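Local coordinates for protein ATP:cob(I)alamin adenosyltransferase (Salmonella enterica subsp. enterica serovar Livingstone, PDB 5CX7) that binds heme through its C-terminal domain and, as the full-length enzyme, probably converts cob(I)alamin to adenosylcobalamin, the cofactor of propanediol dehydratase, at residues P34-I39 with V58-A63. Numbering follows the deposited sequence.
Sequences PVVVSI and VSSELA
The backbone O of S59 takes the N-H of A63 at 2.9 Å, and V36 of the strand lies against this same oxygen. V36 CB is 3.6 Å from S59 O. The two methyls of V36 reach different parts of the helix. CG1 is anti to the backbone N (chi1 175°) and meets A63 CB at 3.7 Å. CG2 sits beside the backbone N and packs on the peptide between S59 and S60, 3.7 Å from S59 C. It also touches S59 CB at 3.8 Å. A63 CB fits close to the strand, 3.4 Å from V36 O. S38, two residues on, brings its CB to 3.7 Å from A63 C. No hydrogen bond joins the two segments directly; they meet by van der Waals packing in a buried contact. The hydroxyl of S59 bonds instead to S123 OG on strand 115-123, and E61 forms salt bridges with K65 and with K100 of a second subunit. Strand 36-39 and helix 59-63 run in roughly the same direction, 30° apart, with axes 7.7 Å apart at closest approach. V36 and S38 face this helix, while V37 and I39 turn to helix 14-31, which carries the heme ligand H18. The strand is thus covered on both faces, consistent with the layered alpha/beta/alpha sandwich of the HbpS-like family in the GAF clan.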
ATOM      1  N   PRO E  34       6.026 -25.458  15.874  1.00 16.87           N
ATOM      2  CA  PRO E  34       5.294 -24.279  16.299  1.00 16.01           C
ATOM      3  C   PRO E  34       4.523 -23.605  15.175  1.00 14.30           C
ATOM      4  O   PRO E  34       5.075 -23.407  14.101  1.00 15.41           O
ATOM      5  CB  PRO E  34       6.403 -23.346  16.813  1.00 17.14           C
ATOM      6  CG  PRO E  34       7.639 -23.759  16.133  1.00 16.76           C
ATOM      7  CD  PRO E  34       7.479 -25.187  15.699  1.00 17.85           C
ATOM      8  N   VAL E  35       3.252 -23.302  15.422  1.00 14.41           N
ATOM      9  CA  VAL E  35       2.387 -22.693  14.423  1.00 12.88           C
ATOM     10  C   VAL E  35       1.745 -21.422  14.925  1.00 12.41           C
ATOM     11  O   VAL E  35       1.730 -21.124  16.121  1.00 14.54           O
ATOM     12  CB  VAL E  35       1.308 -23.667  13.878  1.00 12.72           C
ATOM     13  CG1 VAL E  35       1.964 -24.889  13.224  1.00 13.03           C
ATOM     14  CG2 VAL E  35       0.317 -24.092  14.972  1.00 12.57           C
ATOM     15  N   VAL E  36       1.160 -20.691  13.957  1.00 11.84           N
ATOM     16  CA  VAL E  36       0.213 -19.717  14.232  1.00 10.50           C
ATOM     17  C   VAL E  36      -1.175 -20.278  13.864  1.00 10.71           C
ATOM     18  O   VAL E  36      -1.343 -20.898  12.830  1.00 11.58           O
ATOM     19  CB  VAL E  36       0.462 -18.394  13.397  1.00  9.86           C
ATOM     20  CG1 VAL E  36      -0.661 -17.370  13.615  1.00 10.54           C
ATOM     21  CG2 VAL E  36       1.776 -17.786  13.735  1.00 11.18           C
ATOM     22  N   VAL E  37      -2.144 -20.010  14.735  1.00 11.65           N
ATOM     23  CA  VAL E  37      -3.559 -20.437  14.607  1.00 10.96           C
ATOM     24  C   VAL E  37      -4.394 -19.229  14.465  1.00 11.45           C
ATOM     25  O   VAL E  37      -4.219 -18.265  15.217  1.00 12.44           O
ATOM     26  CB  VAL E  37      -4.091 -21.148  15.896  1.00 11.58           C
ATOM     27  CG1 VAL E  37      -5.514 -21.603  15.740  1.00 12.47           C
ATOM     28  CG2 VAL E  37      -3.186 -22.298  16.272  1.00 11.85           C
ATOM     29  N   SER E  38      -5.264 -19.228  13.488  1.00 13.06           N
ATOM     30  CA  SER E  38      -6.096 -18.113  13.280  1.00 14.12           C
ATOM     31  C   SER E  38      -7.499 -18.576  12.979  1.00 12.50           C
ATOM     32  O   SER E  38      -7.712 -19.493  12.208  1.00 13.39           O
ATOM     33  CB  SER E  38      -5.574 -17.225  12.097  1.00 15.57           C
ATOM     34  OG  SER E  38      -6.567 -16.229  11.737  1.00 22.05           O
ATOM     35  N   ILE E  39      -8.446 -17.896  13.573  1.00 12.83           N
ATOM     36  CA  ILE E  39      -9.879 -18.153  13.346  1.00 12.54           C
ATOM     37  C   ILE E  39     -10.489 -16.803  12.917  1.00 12.83           C
ATOM     38  O   ILE E  39     -10.337 -15.826  13.599  1.00 10.02           O
ATOM     39  CB  ILE E  39     -10.603 -18.686  14.577  1.00 13.05           C
ATOM     40  CG1 ILE E  39      -9.904 -19.964  15.091  1.00 13.51           C
ATOM     41  CG2 ILE E  39     -12.046 -19.003  14.254  1.00 14.14           C
ATOM     42  CD1 ILE E  39     -10.368 -20.434  16.440  1.00 14.83           C
ATOM     43  N   VAL E  58       6.754 -15.722   8.770  1.00 10.74           N
ATOM     44  CA  VAL E  58       5.755 -15.728   7.670  1.00 11.94           C
ATOM     45  C   VAL E  58       4.367 -16.212   8.085  1.00 11.89           C
ATOM     46  O   VAL E  58       3.360 -15.780   7.560  1.00 10.21           O
ATOM     47  CB  VAL E  58       6.174 -16.455   6.401  1.00 14.72           C
ATOM     48  CG1 VAL E  58       7.392 -15.798   5.767  1.00 16.53           C
ATOM     49  CG2 VAL E  58       6.378 -17.964   6.633  1.00 14.83           C
ATOM     50  N   SER E  59       4.345 -17.179   9.028  1.00 11.46           N
ATOM     51  CA  SER E  59       3.076 -17.735   9.500  1.00 12.17           C
ATOM     52  C   SER E  59       2.135 -16.759  10.196  1.00 12.21           C
ATOM     53  O   SER E  59       0.912 -16.933  10.141  1.00 11.88           O
ATOM     54  CB  SER E  59       3.391 -18.927  10.462  1.00 12.84           C
ATOM     55  OG  SER E  59       4.133 -19.848   9.686  1.00 12.98           O
ATOM     56  N   SER E  60       2.681 -15.681  10.754  1.00 11.90           N
ATOM     57  CA  SER E  60       1.871 -14.536  11.263  1.00 13.41           C
ATOM     58  C   SER E  60       0.959 -13.906  10.206  1.00 12.37           C
ATOM     59  O   SER E  60      -0.102 -13.382  10.532  1.00 12.64           O
ATOM     60  CB  SER E  60       2.738 -13.461  11.939  1.00 13.18           C
ATOM     61  OG  SER E  60       3.345 -14.049  13.088  1.00 14.37           O
ATOM     62  N   GLU E  61       1.384 -13.961   8.964  1.00 13.94           N
ATOM     63  CA  GLU E  61       0.592 -13.412   7.826  1.00 14.31           C
ATOM     64  C   GLU E  61      -0.164 -14.522   7.136  1.00 13.00           C
ATOM     65  O   GLU E  61      -1.336 -14.360   6.847  1.00 13.45           O
ATOM     66  CB  GLU E  61       1.565 -12.681   6.870  1.00 16.09           C
ATOM     67  CG  GLU E  61       0.897 -12.068   5.656  1.00 18.77           C
ATOM     68  CD  GLU E  61       1.744 -11.030   4.946  1.00 21.15           C
ATOM     69  OE1 GLU E  61       2.862 -10.672   5.431  1.00 22.37           O
ATOM     70  OE2 GLU E  61       1.328 -10.588   3.825  1.00 21.61           O
ATOM     71  N   LEU E  62       0.496 -15.685   6.949  1.00 12.23           N
ATOM     72  CA  LEU E  62      -0.154 -16.772   6.226  1.00 12.94           C
ATOM     73  C   LEU E  62      -1.341 -17.427   6.955  1.00 12.16           C
ATOM     74  O   LEU E  62      -2.387 -17.716   6.313  1.00 12.65           O
ATOM     75  CB  LEU E  62       0.840 -17.909   5.857  1.00 12.97           C
ATOM     76  CG  LEU E  62       1.925 -17.551   4.889  1.00 12.21           C
ATOM     77  CD1 LEU E  62       2.921 -18.650   4.787  1.00 12.92           C
ATOM     78  CD2 LEU E  62       1.407 -17.142   3.502  1.00 12.98           C
ATOM     79  N   ALA E  63      -1.258 -17.592   8.263  1.00 12.89           N
ATOM     80  CA  ALA E  63      -2.406 -18.237   8.971  1.00 12.83           C
ATOM     81  C   ALA E  63      -3.737 -17.412   8.895  1.00 13.13           C
ATOM     82  O   ALA E  63      -4.773 -17.975   8.494  1.00 12.16           O
ATOM     83  CB  ALA E  63      -2.065 -18.631  10.406  1.00 12.69           C
TER